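PDB 3EHC: SnoaL-like polyketide cyclase from Agrobacterium tumefaciens str. C58, which is of unknown function but belongs to the SnoaL-like polyketide cyclase family of the NTF2 clan, and probably binds a small molecule in the pocket of its cone-like fold. Local coordinates for residues Y9-D14 / G25-D30; V32-R37 / S42-M47; K50-A53 / D57-F60; A62-S67 / A73-F78; V102-E107 / R112-V117. One frame throughout, in Å; residues are numbered along the deposited sequence. Where two conformers were deposited one is given.

Contact 1 of 5, residues Y9-D14 / G25-D30; sequences YLAYLD and GTFVDD
The hydroxyl of Tyr12 is hydrogen-bonded to the OH of Tyr44 on helix 40-54, while its ring carbons pack on Phe27 and Val28. In this NTF2-like alpha+beta fold, the contact fastens helix 5-17 to the short segment that leads into strand 28-29; it is made of carbon contacts, with no hydrogen bond between 9-14 and 25-30. Phe27, with CG beside its backbone N (chi1 -54°), lays its ring flat against the helix turn at Ala11 and Tyr12. Tyr12 CA stands 3.8 Å from the centroid of that ring and 3° off its normal, a CH-pi contact directly over one face. Alongside, Ala11 CB reaches Phe27 CE1 at 3.8 Å. The Tyr12 ring swings clear of the helix (chi1 160°), and its CD1 meets Phe27 CB at 3.7 Å. Further along the ring, Tyr12 CE1 touches Val28 CG2 at 4.0 Å. Val28 also rests on Leu41 and Tyr44, and both Tyr12 and Val28 reach Ile111 of strand 110-118, so two helices and the sheet converge here. The other face of Phe27 is covered from within 25-30: Thr26 CG2 sits 3.7 Å above the ring plane, over its centre, opposite Tyr12 CA.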
# COMPACT_ATOMS: atom_id res chain seq x y z
N TYR B 9 3.94 15.50 -7.66
CA TYR B 9 4.36 14.55 -6.67
C TYR B 9 5.88 14.38 -6.59
O TYR B 9 6.43 14.37 -5.49
CB TYR B 9 3.71 13.19 -6.92
CG TYR B 9 3.97 12.22 -5.80
CD1 TYR B 9 3.50 12.48 -4.51
CD2 TYR B 9 4.68 11.03 -6.01
CE1 TYR B 9 3.73 11.61 -3.46
CE2 TYR B 9 4.92 10.14 -4.96
CZ TYR B 9 4.43 10.44 -3.68
OH TYR B 9 4.62 9.59 -2.62
N LEU B 10 6.54 14.23 -7.73
CA LEU B 10 7.99 14.06 -7.73
C LEU B 10 8.69 15.34 -7.23
O LEU B 10 9.72 15.24 -6.57
CB LEU B 10 8.50 13.60 -9.10
CG LEU B 10 8.14 12.19 -9.57
CD1 LEU B 10 8.73 11.90 -10.93
CD2 LEU B 10 8.60 11.13 -8.61
N ALA B 11 8.10 16.52 -7.50
CA ALA B 11 8.60 17.80 -6.96
C ALA B 11 8.40 17.84 -5.44
O ALA B 11 9.24 18.32 -4.71
CB ALA B 11 7.91 18.99 -7.65
N TYR B 12 7.28 17.30 -4.96
CA TYR B 12 7.01 17.18 -3.51
C TYR B 12 8.05 16.30 -2.82
O TYR B 12 8.60 16.68 -1.78
CB TYR B 12 5.58 16.65 -3.27
CG TYR B 12 5.28 16.04 -1.92
CD1 TYR B 12 5.17 16.82 -0.78
CD2 TYR B 12 5.04 14.67 -1.79
CE1 TYR B 12 4.86 16.25 0.47
CE2 TYR B 12 4.76 14.10 -0.56
CZ TYR B 12 4.66 14.89 0.57
OH TYR B 12 4.38 14.30 1.80
N LEU B 13 8.35 15.16 -3.42
CA LEU B 13 9.35 14.23 -2.88
C LEU B 13 10.73 14.87 -2.88
O LEU B 13 11.51 14.65 -1.95
CB LEU B 13 9.38 12.89 -3.64
CG LEU B 13 8.17 11.97 -3.54
CD1 LEU B 13 8.47 10.64 -4.22
CD2 LEU B 13 7.71 11.78 -2.10
N ASP B 14 11.02 15.64 -3.93
CA ASP B 14 12.26 16.39 -3.98
C ASP B 14 12.42 17.37 -2.84
O ASP B 14 13.50 17.46 -2.26
CB ASP B 14 12.41 17.16 -5.29
CG ASP B 14 13.60 16.71 -6.05
OD1 ASP B 14 13.53 15.55 -6.52
OD2 ASP B 14 14.60 17.50 -6.12
N GLY B 25 3.48 23.85 2.03
CA GLY B 25 2.17 24.30 1.58
C GLY B 25 1.98 24.51 0.08
O GLY B 25 0.84 24.68 -0.36
N THR B 26 3.06 24.53 -0.69
CA THR B 26 2.99 24.47 -2.16
C THR B 26 2.34 23.17 -2.61
O THR B 26 1.60 23.16 -3.59
CB THR B 26 4.40 24.62 -2.81
OG1 THR B 26 4.80 25.99 -2.73
CG2 THR B 26 4.43 24.17 -4.29
N PHE B 27 2.59 22.10 -1.85
CA PHE B 27 2.21 20.73 -2.21
C PHE B 27 1.10 20.12 -1.34
O PHE B 27 0.47 19.15 -1.74
CB PHE B 27 3.44 19.83 -2.12
CG PHE B 27 4.62 20.32 -2.92
CD1 PHE B 27 4.61 20.25 -4.30
CD2 PHE B 27 5.75 20.82 -2.29
CE1 PHE B 27 5.69 20.69 -5.04
CE2 PHE B 27 6.84 21.26 -3.02
CZ PHE B 27 6.81 21.19 -4.40
N VAL B 28 0.87 20.67 -0.14
CA VAL B 28 -0.03 20.05 0.85
C VAL B 28 -1.09 21.08 1.29
O VAL B 28 -0.75 22.21 1.62
CB VAL B 28 0.77 19.48 2.08
CG1 VAL B 28 -0.14 18.94 3.18
CG2 VAL B 28 1.71 18.36 1.61
N ASP B 29 -2.36 20.68 1.23
CA ASP B 29 -3.51 21.52 1.60
C ASP B 29 -3.44 21.95 3.07
O ASP B 29 -2.85 21.24 3.91
CB ASP B 29 -4.81 20.74 1.33
CG ASP B 29 -6.06 21.61 1.38
OD1 ASP B 29 -6.69 21.73 2.47
OD2 ASP B 29 -6.46 22.15 0.31
N ASP B 30 -4.03 23.10 3.39
CA ASP B 30 -4.07 23.58 4.79
C ASP B 30 -4.77 22.59 5.73
O ASP B 30 -4.42 22.47 6.91
CB ASP B 30 -4.79 24.93 4.89
CG ASP B 30 -3.98 26.08 4.34
OD1 ASP B 30 -2.77 25.93 4.04
OD2 ASP B 30 -4.59 27.17 4.22

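Contact 2 of 5, residues V32-R37 / S42-M47; sequences VEHNGR and SGYRDM
A selenium-aromatic contact joins Met47, present as selenomethionine, to His34. Met47 SE lies 3.8 Å from the centroid of the His34 imidazole and 2° off its normal, so the selenium is centred over one face. The chain runs out with CG anti to the backbone N (chi1 172°) and bends at chi3, which brings the terminal methyl between two rings: Met47 CE is 3.8 Å from His34 CD2 and also stands 3.5 Å above the plane of the Tyr44 ring, over its centre. The two rings themselves meet obliquely, planes at 72°, with Tyr44 CE2 3.9 Å from His34 CD2.

Apolar packing comes from Val32, whose two methyl branches both lie to one side of the Tyr44 ring plane, opposite Met47 CE; CG1 and CG2 are each 3.7 Å from Tyr44 CD2.

Polar bonds stay on the strand side. Arg37 folds back so that its NE donates to His34 O at 3.1 Å, while Arg37 N reaches that oxygen from the opposite face of its plane. NH2 adds a weak bond to His34 ND1, which may help to fix the imidazole's rotation. Strand 32-34, ended by a type I' turn from His34 to Arg37, thus packs its side chains on helix 40-54, as helices cover the curved sheet in the NTF2-like fold.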
# COMPACT_ATOMS: atom_id res chain seq x y z
N VAL B 32 -5.09 19.21 5.19
CA VAL B 32 -4.70 17.85 4.89
C VAL B 32 -5.04 16.88 6.05
O VAL B 32 -4.91 17.21 7.25
CB VAL B 32 -3.21 17.77 4.49
CG1 VAL B 32 -2.32 18.17 5.66
CG2 VAL B 32 -2.87 16.35 3.98
N GLU B 33 -5.49 15.69 5.65
CA GLU B 33 -5.73 14.55 6.53
C GLU B 33 -4.79 13.42 6.16
O GLU B 33 -4.64 13.13 4.98
CB GLU B 33 -7.13 14.02 6.28
CG GLU B 33 -8.14 14.39 7.26
CD GLU B 33 -9.52 13.98 6.80
OE1 GLU B 33 -10.06 14.66 5.89
OE2 GLU B 33 -10.03 12.96 7.34
N HIS B 34 -4.17 12.79 7.16
CA HIS B 34 -3.28 11.65 6.95
C HIS B 34 -3.76 10.50 7.80
O HIS B 34 -3.85 10.64 9.01
CB HIS B 34 -1.84 11.97 7.32
CG HIS B 34 -0.86 10.92 6.88
ND1 HIS B 34 -0.63 9.77 7.60
CD2 HIS B 34 -0.04 10.85 5.80
CE1 HIS B 34 0.28 9.04 6.99
NE2 HIS B 34 0.65 9.66 5.88
N ASN B 35 -4.04 9.35 7.17
CA ASN B 35 -4.62 8.17 7.84
C ASN B 35 -5.73 8.53 8.79
O ASN B 35 -5.76 8.08 9.95
CB ASN B 35 -3.55 7.35 8.55
CG ASN B 35 -2.69 6.59 7.58
OD1 ASN B 35 -2.97 6.58 6.40
ND2 ASN B 35 -1.65 5.98 8.07
N GLY B 36 -6.64 9.35 8.29
CA GLY B 36 -7.80 9.81 9.04
C GLY B 36 -7.58 10.84 10.14
O GLY B 36 -8.52 11.20 10.82
N ARG B 37 -6.34 11.28 10.36
CA ARG B 37 -6.06 12.30 11.37
C ARG B 37 -6.17 13.68 10.71
O ARG B 37 -5.36 14.02 9.83
CB ARG B 37 -4.70 12.07 12.02
CG ARG B 37 -4.62 10.80 12.86
CD ARG B 37 -3.16 10.39 13.06
NE ARG B 37 -2.50 10.04 11.79
CZ ARG B 37 -1.18 10.06 11.57
NH1 ARG B 37 -0.31 10.42 12.52
NH2 ARG B 37 -0.71 9.73 10.37
N SER B 42 0.30 21.95 9.36
CA SER B 42 1.30 22.01 10.45
C SER B 42 1.49 20.65 11.15
O SER B 42 2.62 20.29 11.52
CB SER B 42 1.01 23.15 11.47
OG SER B 42 -0.15 22.89 12.24
N GLY B 43 0.41 19.89 11.28
CA GLY B 43 0.50 18.52 11.77
C GLY B 43 1.27 17.61 10.83
O GLY B 43 1.98 16.73 11.29
N TYR B 44 1.11 17.84 9.53
CA TYR B 44 1.79 17.12 8.48
C TYR B 44 3.29 17.46 8.48
O TYR B 44 4.13 16.55 8.36
CB TYR B 44 1.14 17.47 7.13
CG TYR B 44 1.33 16.44 6.04
CD1 TYR B 44 2.51 16.37 5.33
CD2 TYR B 44 0.31 15.54 5.71
CE1 TYR B 44 2.72 15.43 4.32
CE2 TYR B 44 0.50 14.57 4.69
CZ TYR B 44 1.71 14.53 4.00
OH TYR B 44 1.96 13.62 2.98
N ARG B 45 3.61 18.74 8.62
CA ARG B 45 5.00 19.19 8.74
C ARG B 45 5.67 18.56 9.96
O ARG B 45 6.80 18.10 9.87
CB ARG B 45 5.06 20.72 8.85
CG ARG B 45 6.48 21.30 8.90
CD ARG B 45 6.49 22.85 8.92
NE ARG B 45 5.99 23.44 7.67
CZ ARG B 45 4.82 24.05 7.51
NH1 ARG B 45 3.95 24.19 8.51
NH2 ARG B 45 4.49 24.55 6.31
N ASP B 46 4.97 18.53 11.09
CA ASP B 46 5.49 17.92 12.33
C ASP B 46 5.79 16.45 12.15
O ASP B 46 6.77 15.95 12.67
CB ASP B 46 4.48 18.03 13.49
CG ASP B 46 4.23 19.45 13.94
OD1 ASP B 46 5.06 20.35 13.66
OD2 ASP B 46 3.19 19.65 14.60
N MSE B 47 4.90 15.77 11.44
CA MSE B 47 5.07 14.35 11.12
C MSE B 47 6.34 14.09 10.32
O MSE B 47 7.08 13.18 10.65
CB MSE B 47 3.86 13.83 10.35
CG MSE B 47 4.02 12.43 9.78
SE MSE B 47 2.55 11.90 8.59
CE MSE B 47 3.00 12.89 6.95

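Contact 3 of 5, residues K50-A53 / D57-F60; sequences KDFA and DLRF
Phe52 and Leu58 carry most of this contact, with Asp51 a lesser third. It closes the connection that brings the chain from helix 40-54 of the NTF2-like fold back toward strand 62-67, and Phe52 is the helix residue most involved. Its ring is laid out beneath the Leu58 side chain, the two crossing at about a right angle: Leu58 CD2 stands 4.3 Å above the ring plane, over its centre. Leu58 holds CG anti to its backbone N (chi1 -170°), which carries that methyl inward over the ring, while its CB lies 3.8 Å from Phe52 CE1. The same CE1 comes to 3.4 Å from the carbonyl oxygen Leu58 O. The methyl over the ring, Leu58 CD2, also touches Asp51 CB at 4.0 Å; the aspartate contributes aliphatic carbon here rather than charge. No hydrogen bond joins the two segments. Gln19 and Phe21 also pack on Phe52, and Leu58 leans on Phe78 of strand 71-80. Phe60 extends the aromatic cluster, meeting Phe78 edge-to-face and touching Leu13 and Leu16 of helix 5-17. Toward Phe52 it offers its rim, in or near its own plane: Phe60 CE1 is 3.8 Å from both Phe52 CZ and Phe52 CE2.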
# COMPACT_ATOMS: atom_id res chain seq x y z
N LYS B 50 9.51 14.78 12.39
CA LYS B 50 9.73 13.66 13.31
C LYS B 50 10.33 12.43 12.61
O LYS B 50 11.22 11.77 13.16
CB LYS B 50 8.41 13.22 13.98
CG LYS B 50 8.60 12.33 15.23
CD LYS B 50 7.58 11.19 15.31
CE LYS B 50 7.62 10.45 16.64
NZ LYS B 50 9.01 10.09 17.07
N ASP B 51 9.82 12.12 11.41
CA ASP B 51 10.35 11.05 10.56
C ASP B 51 11.85 11.24 10.29
O ASP B 51 12.61 10.26 10.36
CB ASP B 51 9.61 10.97 9.20
CG ASP B 51 8.14 10.52 9.32
OD1 ASP B 51 7.65 10.20 10.44
OD2 ASP B 51 7.47 10.49 8.24
N PHE B 52 12.28 12.46 9.99
CA PHE B 52 13.69 12.72 9.76
C PHE B 52 14.50 12.68 11.05
O PHE B 52 15.65 12.26 11.02
CB PHE B 52 13.88 14.02 8.99
CG PHE B 52 13.74 13.85 7.51
CD1 PHE B 52 14.80 13.39 6.75
CD2 PHE B 52 12.55 14.14 6.87
CE1 PHE B 52 14.67 13.24 5.37
CE2 PHE B 52 12.42 14.00 5.51
CZ PHE B 52 13.48 13.55 4.76
N ALA B 53 13.91 13.10 12.18
CA ALA B 53 14.61 13.02 13.47
C ALA B 53 14.87 11.54 13.81
O ALA B 53 15.96 11.16 14.26
CB ALA B 53 13.76 13.67 14.59
N ASP B 57 18.94 9.49 7.71
CA ASP B 57 19.30 9.22 6.31
C ASP B 57 18.08 8.91 5.43
O ASP B 57 18.23 8.38 4.33
CB ASP B 57 20.35 8.09 6.22
CG ASP B 57 19.79 6.73 6.64
OD1 ASP B 57 18.63 6.66 7.07
OD2 ASP B 57 20.51 5.72 6.52
N LEU B 58 16.88 9.25 5.90
CA LEU B 58 15.64 8.97 5.15
C LEU B 58 15.73 9.67 3.80
O LEU B 58 16.22 10.79 3.69
CB LEU B 58 14.39 9.44 5.92
CG LEU B 58 13.01 9.03 5.40
CD1 LEU B 58 12.85 7.51 5.47
CD2 LEU B 58 12.01 9.70 6.24
N ARG B 59 15.25 8.97 2.77
CA ARG B 59 15.21 9.47 1.41
C ARG B 59 14.00 8.83 0.69
O ARG B 59 13.76 7.63 0.80
CB ARG B 59 16.52 9.12 0.70
CG ARG B 59 16.54 9.47 -0.75
CD ARG B 59 17.92 9.38 -1.36
NE ARG B 59 18.17 10.56 -2.17
CZ ARG B 59 17.63 10.79 -3.37
NH1 ARG B 59 16.82 9.90 -3.94
NH2 ARG B 59 17.91 11.92 -4.01
N PHE B 60 13.28 9.66 -0.05
CA PHE B 60 12.05 9.29 -0.71
C PHE B 60 12.28 9.04 -2.20
O PHE B 60 12.83 9.87 -2.91
CB PHE B 60 11.01 10.39 -0.52
CG PHE B 60 10.54 10.53 0.89
CD1 PHE B 60 11.24 11.31 1.79
CD2 PHE B 60 9.40 9.88 1.32
CE1 PHE B 60 10.80 11.46 3.12
CE2 PHE B 60 8.94 10.02 2.65
CZ PHE B 60 9.64 10.82 3.54

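Contact 4 of 5, residues A62-S67 / A73-F78; sequences AEILVS and AARLFF
Arg75 O is shared by two backbone donors of the neighbouring strand, Glu63 N at 2.7 Å and, weakly, Ile64 N at 3.3 Å. With both residues set against Arg75, the register slips by one between the Ala62-Leu76 and Ile64-Arg75 pairs. Past the slip the strands are regular and antiparallel: Arg75 N donates to Ile64 O, and Val66 and Ala73 exchange a pair of bonds, the shorter being Ala73 N to Val66 O at 2.7 Å (173° at the hydrogen).

Above the irregularity the Arg75 chain is extended from CG to NE and lies beside Glu63, pointing the same way. Arg75 NE meets Glu63 OE1 at 3.0 Å in a salt bridge, approaching from above the carboxylate plane, the two flat groups being 84° apart. A water donates to Glu63 OE1 and accepts from Arg75 NH2. Glu63 has two conformers, so bridge and water link hold for one of them and are less certain. Arg75 NH1 is bonded to NE2 of His101. Ile64 CD1 packs on Arg75 CD at 3.6 Å, flanking the aliphatic part of the arginine.

On the other face Leu65 CD2 reaches Ala74 CB at 3.7 Å, and Ala62 CB lies 4.0 Å from Leu76 CD2; Tyr9 of helix 5-17 rests on Leu65, Ala74 and Leu76. The Ile64 and Arg75 face instead meets Trp115 of the second subunit, and Ala73 its own counterpart there. The whole is a beta hairpin with a classic bulge, one face turned to the subunit's helix and the other to the dimer interface.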
# COMPACT_ATOMS: atom_id res chain seq x y z
N ALA B 62 10.12 6.90 -5.39
CA ALA B 62 8.97 6.12 -5.87
C ALA B 62 9.43 5.06 -6.88
O ALA B 62 10.07 5.38 -7.85
CB ALA B 62 7.95 7.06 -6.51
N GLU B 63 9.10 3.80 -6.60
CA GLU B 63 9.31 2.70 -7.54
C GLU B 63 8.20 2.69 -8.59
O GLU B 63 8.47 2.61 -9.79
CB GLU B 63 9.36 1.34 -6.81
CG GLU B 63 9.52 0.11 -7.74
CD GLU B 63 9.44 -1.21 -7.01
OE1 GLU B 63 9.97 -1.31 -5.90
OE2 GLU B 63 8.86 -2.17 -7.57
N ILE B 64 6.96 2.78 -8.13
CA ILE B 64 5.77 2.72 -9.00
C ILE B 64 4.91 3.91 -8.67
O ILE B 64 4.73 4.21 -7.51
CB ILE B 64 4.89 1.44 -8.83
CG1 ILE B 64 5.71 0.15 -8.89
CG2 ILE B 64 3.76 1.46 -9.90
CD1 ILE B 64 5.02 -1.08 -8.36
N LEU B 65 4.44 4.60 -9.71
CA LEU B 65 3.45 5.66 -9.61
C LEU B 65 2.27 5.34 -10.56
O LEU B 65 2.48 5.01 -11.74
CB LEU B 65 4.02 7.02 -10.04
CG LEU B 65 5.12 7.74 -9.28
CD1 LEU B 65 5.38 9.09 -9.97
CD2 LEU B 65 4.76 7.91 -7.79
N VAL B 66 1.04 5.40 -10.03
CA VAL B 66 -0.17 5.28 -10.82
C VAL B 66 -1.06 6.48 -10.48
O VAL B 66 -1.32 6.77 -9.31
CB VAL B 66 -0.98 4.02 -10.53
CG1 VAL B 66 -1.98 3.81 -11.66
CG2 VAL B 66 -0.10 2.77 -10.33
N SER B 67 -1.53 7.18 -11.49
CA SER B 67 -2.36 8.36 -11.23
C SER B 67 -3.39 8.65 -12.31
O SER B 67 -3.26 8.24 -13.48
CB SER B 67 -1.48 9.59 -10.99
OG SER B 67 -0.65 9.86 -12.10
N ALA B 73 -1.32 6.96 -6.57
CA ALA B 73 -0.87 5.87 -5.71
C ALA B 73 0.63 5.68 -5.96
O ALA B 73 1.07 5.59 -7.13
CB ALA B 73 -1.63 4.62 -6.03
N ALA B 74 1.42 5.62 -4.88
CA ALA B 74 2.88 5.44 -4.96
C ALA B 74 3.33 4.20 -4.18
O ALA B 74 2.87 3.97 -3.06
CB ALA B 74 3.61 6.69 -4.44
N ARG B 75 4.21 3.39 -4.78
CA ARG B 75 5.04 2.46 -4.04
C ARG B 75 6.40 3.13 -3.87
O ARG B 75 7.11 3.33 -4.83
CB ARG B 75 5.19 1.13 -4.77
CG ARG B 75 6.14 0.16 -4.11
CD ARG B 75 6.16 -1.11 -4.98
NE ARG B 75 7.28 -1.99 -4.69
CZ ARG B 75 7.30 -2.84 -3.67
NH1 ARG B 75 6.26 -2.96 -2.83
NH2 ARG B 75 8.34 -3.60 -3.51
N LEU B 76 6.72 3.46 -2.62
CA LEU B 76 7.96 4.09 -2.22
C LEU B 76 8.81 3.01 -1.56
O LEU B 76 8.30 2.24 -0.74
CB LEU B 76 7.68 5.16 -1.17
CG LEU B 76 6.70 6.26 -1.56
CD1 LEU B 76 6.22 7.10 -0.37
CD2 LEU B 76 7.41 7.07 -2.58
N PHE B 77 10.10 3.02 -1.89
CA PHE B 77 11.08 2.11 -1.37
C PHE B 77 12.07 2.89 -0.49
O PHE B 77 12.58 3.95 -0.88
CB PHE B 77 11.79 1.40 -2.53
CG PHE B 77 12.99 0.62 -2.08
CD1 PHE B 77 12.83 -0.48 -1.25
CD2 PHE B 77 14.29 1.01 -2.45
CE1 PHE B 77 13.91 -1.20 -0.80
CE2 PHE B 77 15.40 0.28 -2.00
CZ PHE B 77 15.20 -0.82 -1.16
N PHE B 78 12.28 2.38 0.73
CA PHE B 78 13.20 2.96 1.70
C PHE B 78 14.32 2.01 2.03
O PHE B 78 14.10 0.81 2.18
CB PHE B 78 12.48 3.33 2.99
CG PHE B 78 11.44 4.39 2.81
CD1 PHE B 78 11.80 5.73 2.85
CD2 PHE B 78 10.09 4.04 2.62
CE1 PHE B 78 10.83 6.72 2.69
CE2 PHE B 78 9.11 4.99 2.47
CZ PHE B 78 9.47 6.34 2.51
O HOH W 1 11.30 -3.67 -4.85

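Contact 5 of 5, residues V102-E107 / R112-V117; sequences VFYDFE and RRVWSV. With SO4 (sulfate ion), chain H.
Val102 and Val114 are pressed together on the buried face of this hairpin, Val102 CG2 to Val114 CG1 being 3.3 Å, tighter than usual for two carbons. Tyr104 lies side by side with Val114, its CD2 3.8 Å from Val114 CG2, and turns one ring face to Val102 CG2; its hydroxyl is bonded to Tyr9 OH. Backbone bonds between strands 96-107 and 110-118 are short and straight here, as in Phe103 N to Trp115 O at 2.8 Å (169°). On the reverse face Phe103 and Trp115 touch more lightly, CB to CE3 4.2 Å, and both pack on the second subunit.

Toward the turn the contact opens into charge. Arg112 and Arg113 both face Asp105, whose O accepts from Arg112 N at 2.8 Å and from Arg113 N: a classic bulge. Arg113 stretches out with CG beside its backbone N (chi1 -59°), and its NH1 bridges two carboxylates, Glu107 OE2 at 3.3 Å and, in a weak bond, Asp105 OD2. The Glu107 oxygen lies in the guanidinium plane, but the donor comes from above the carboxylate plane.

Arg112 bends at chi2 and runs beside Glu107. Its NE reaches O1 of a sulfate at 3.1 Å, NH2 reaches O4 of the same ion, and NH1 bridges to Glu33. Although Arg113 NH2 lies over the Arg112 guanidinium, both cations have acidic partners and Arg112 also has the sulfate. The latter probably comes from the crystallisation liquor, so this end can hold an anion without implying a natural ligand site.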
# COMPACT_ATOMS: atom_id res chain seq x y z
N VAL B 102 1.00 4.10 -0.65
CA VAL B 102 0.27 5.28 -0.22
C VAL B 102 -0.61 5.83 -1.35
O VAL B 102 -0.21 5.88 -2.50
CB VAL B 102 1.27 6.34 0.40
CG1 VAL B 102 2.39 6.59 -0.55
CG2 VAL B 102 0.54 7.65 0.89
N PHE B 103 -1.84 6.17 -0.97
CA PHE B 103 -2.82 6.84 -1.84
C PHE B 103 -2.98 8.31 -1.45
O PHE B 103 -3.03 8.64 -0.26
CB PHE B 103 -4.20 6.15 -1.74
CG PHE B 103 -4.25 4.81 -2.39
CD1 PHE B 103 -3.81 3.68 -1.69
CD2 PHE B 103 -4.67 4.66 -3.71
CE1 PHE B 103 -3.79 2.45 -2.31
CE2 PHE B 103 -4.66 3.37 -4.31
CZ PHE B 103 -4.22 2.31 -3.61
N TYR B 104 -3.03 9.18 -2.46
CA TYR B 104 -3.25 10.61 -2.27
C TYR B 104 -4.47 11.07 -3.05
O TYR B 104 -4.64 10.72 -4.22
CB TYR B 104 -2.05 11.44 -2.74
CG TYR B 104 -0.72 11.07 -2.11
CD1 TYR B 104 0.06 10.06 -2.66
CD2 TYR B 104 -0.24 11.74 -0.98
CE1 TYR B 104 1.29 9.72 -2.12
CE2 TYR B 104 1.00 11.39 -0.41
CZ TYR B 104 1.76 10.38 -1.00
OH TYR B 104 2.99 10.01 -0.48
N ASP B 105 -5.32 11.85 -2.37
CA ASP B 105 -6.41 12.53 -3.02
C ASP B 105 -5.93 13.98 -3.12
O ASP B 105 -5.58 14.58 -2.11
CB ASP B 105 -7.70 12.34 -2.20
CG ASP B 105 -8.97 12.81 -2.92
OD1 ASP B 105 -9.04 12.93 -4.19
OD2 ASP B 105 -9.94 13.07 -2.16
N PHE B 106 -5.86 14.50 -4.35
CA PHE B 106 -5.44 15.87 -4.62
C PHE B 106 -6.66 16.77 -4.79
O PHE B 106 -7.68 16.34 -5.33
CB PHE B 106 -4.58 15.94 -5.89
CG PHE B 106 -3.15 15.61 -5.67
CD1 PHE B 106 -2.73 14.28 -5.61
CD2 PHE B 106 -2.21 16.63 -5.50
CE1 PHE B 106 -1.40 13.96 -5.39
CE2 PHE B 106 -0.89 16.33 -5.28
CZ PHE B 106 -0.48 14.98 -5.23
N GLU B 107 -6.53 18.00 -4.32
CA GLU B 107 -7.52 19.07 -4.56
C GLU B 107 -6.78 20.35 -4.91
O GLU B 107 -5.98 20.86 -4.12
CB GLU B 107 -8.41 19.31 -3.35
CG GLU B 107 -9.61 18.35 -3.28
CD GLU B 107 -10.54 18.65 -2.11
OE1 GLU B 107 -10.42 19.74 -1.50
OE2 GLU B 107 -11.39 17.78 -1.82
N ARG B 112 -4.55 16.45 -0.25
CA ARG B 112 -5.68 16.77 0.65
C ARG B 112 -5.99 15.63 1.61
O ARG B 112 -6.33 15.84 2.78
CB ARG B 112 -6.90 17.14 -0.20
CG ARG B 112 -8.18 17.54 0.53
CD ARG B 112 -7.97 18.52 1.64
NE ARG B 112 -9.23 18.80 2.33
CZ ARG B 112 -9.71 18.09 3.36
NH1 ARG B 112 -9.08 17.03 3.83
NH2 ARG B 112 -10.87 18.44 3.91
N ARG B 113 -5.90 14.40 1.12
CA ARG B 113 -6.08 13.21 1.95
C ARG B 113 -5.03 12.16 1.57
O ARG B 113 -4.70 11.98 0.40
CB ARG B 113 -7.47 12.64 1.74
CG ARG B 113 -8.58 13.58 2.05
CD ARG B 113 -9.92 12.99 1.70
NE ARG B 113 -10.99 13.92 2.05
CZ ARG B 113 -11.35 14.98 1.32
NH1 ARG B 113 -10.74 15.26 0.16
NH2 ARG B 113 -12.33 15.76 1.74
N VAL B 114 -4.50 11.49 2.60
CA VAL B 114 -3.49 10.48 2.41
C VAL B 114 -3.91 9.21 3.15
O VAL B 114 -4.43 9.27 4.26
CB VAL B 114 -2.12 10.97 2.92
CG1 VAL B 114 -1.02 10.02 2.51
CG2 VAL B 114 -1.84 12.38 2.38
N TRP B 115 -3.71 8.07 2.51
CA TRP B 115 -3.86 6.77 3.16
C TRP B 115 -2.59 5.99 2.92
O TRP B 115 -2.29 5.66 1.78
CB TRP B 115 -5.09 6.01 2.61
CG TRP B 115 -6.41 6.68 2.89
CD1 TRP B 115 -7.19 6.50 4.00
CD2 TRP B 115 -7.12 7.60 2.04
NE1 TRP B 115 -8.33 7.25 3.89
CE2 TRP B 115 -8.32 7.93 2.70
CE3 TRP B 115 -6.85 8.18 0.78
CZ2 TRP B 115 -9.27 8.84 2.15
CZ3 TRP B 115 -7.80 9.08 0.23
CH2 TRP B 115 -8.99 9.39 0.91
N SER B 116 -1.85 5.70 3.99
CA SER B 116 -0.55 5.08 3.89
C SER B 116 -0.48 3.79 4.71
O SER B 116 -1.02 3.71 5.81
CB SER B 116 0.52 6.07 4.35
OG SER B 116 1.69 5.38 4.72
N VAL B 117 0.18 2.77 4.15
CA VAL B 117 0.50 1.52 4.84
C VAL B 117 1.99 1.24 4.64
O VAL B 117 2.47 1.24 3.50
CB VAL B 117 -0.41 0.32 4.36
CG1 VAL B 117 -0.05 -0.91 5.05
CG2 VAL B 117 -1.89 0.62 4.59
S SO4 H . -11.81 21.59 2.53
O1 SO4 H . -10.37 21.67 2.27
O2 SO4 H . -12.52 22.69 1.87
O3 SO4 H . -12.04 21.64 3.98
O4 SO4 H . -12.35 20.36 1.96

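In the fold
Contacts 4 and 5 build the same sheet, strands 71-80 and 96-107 being neighbours in it, and both reach the second subunit; they rely on backbone hydrogen bonds, with salt bridges at their partly exposed ends. Contact 2 brings edge strand 32-34 to that sheet, beside 110-118. Contacts 2 and 3 are the more buried and use successive parts of helix 40-54, with carbon, aromatic and, in contact 2, selenium packing instead. Contact 1 is partly buried yet equally apolar across its segments. Tyrosine hydroxyls tie it inward, to contacts 2 and 5. Asn35 OD1 of contact 2 accepts from Ser116 N of contact 5, while Phe60 and Phe78 link contacts 3 and 4.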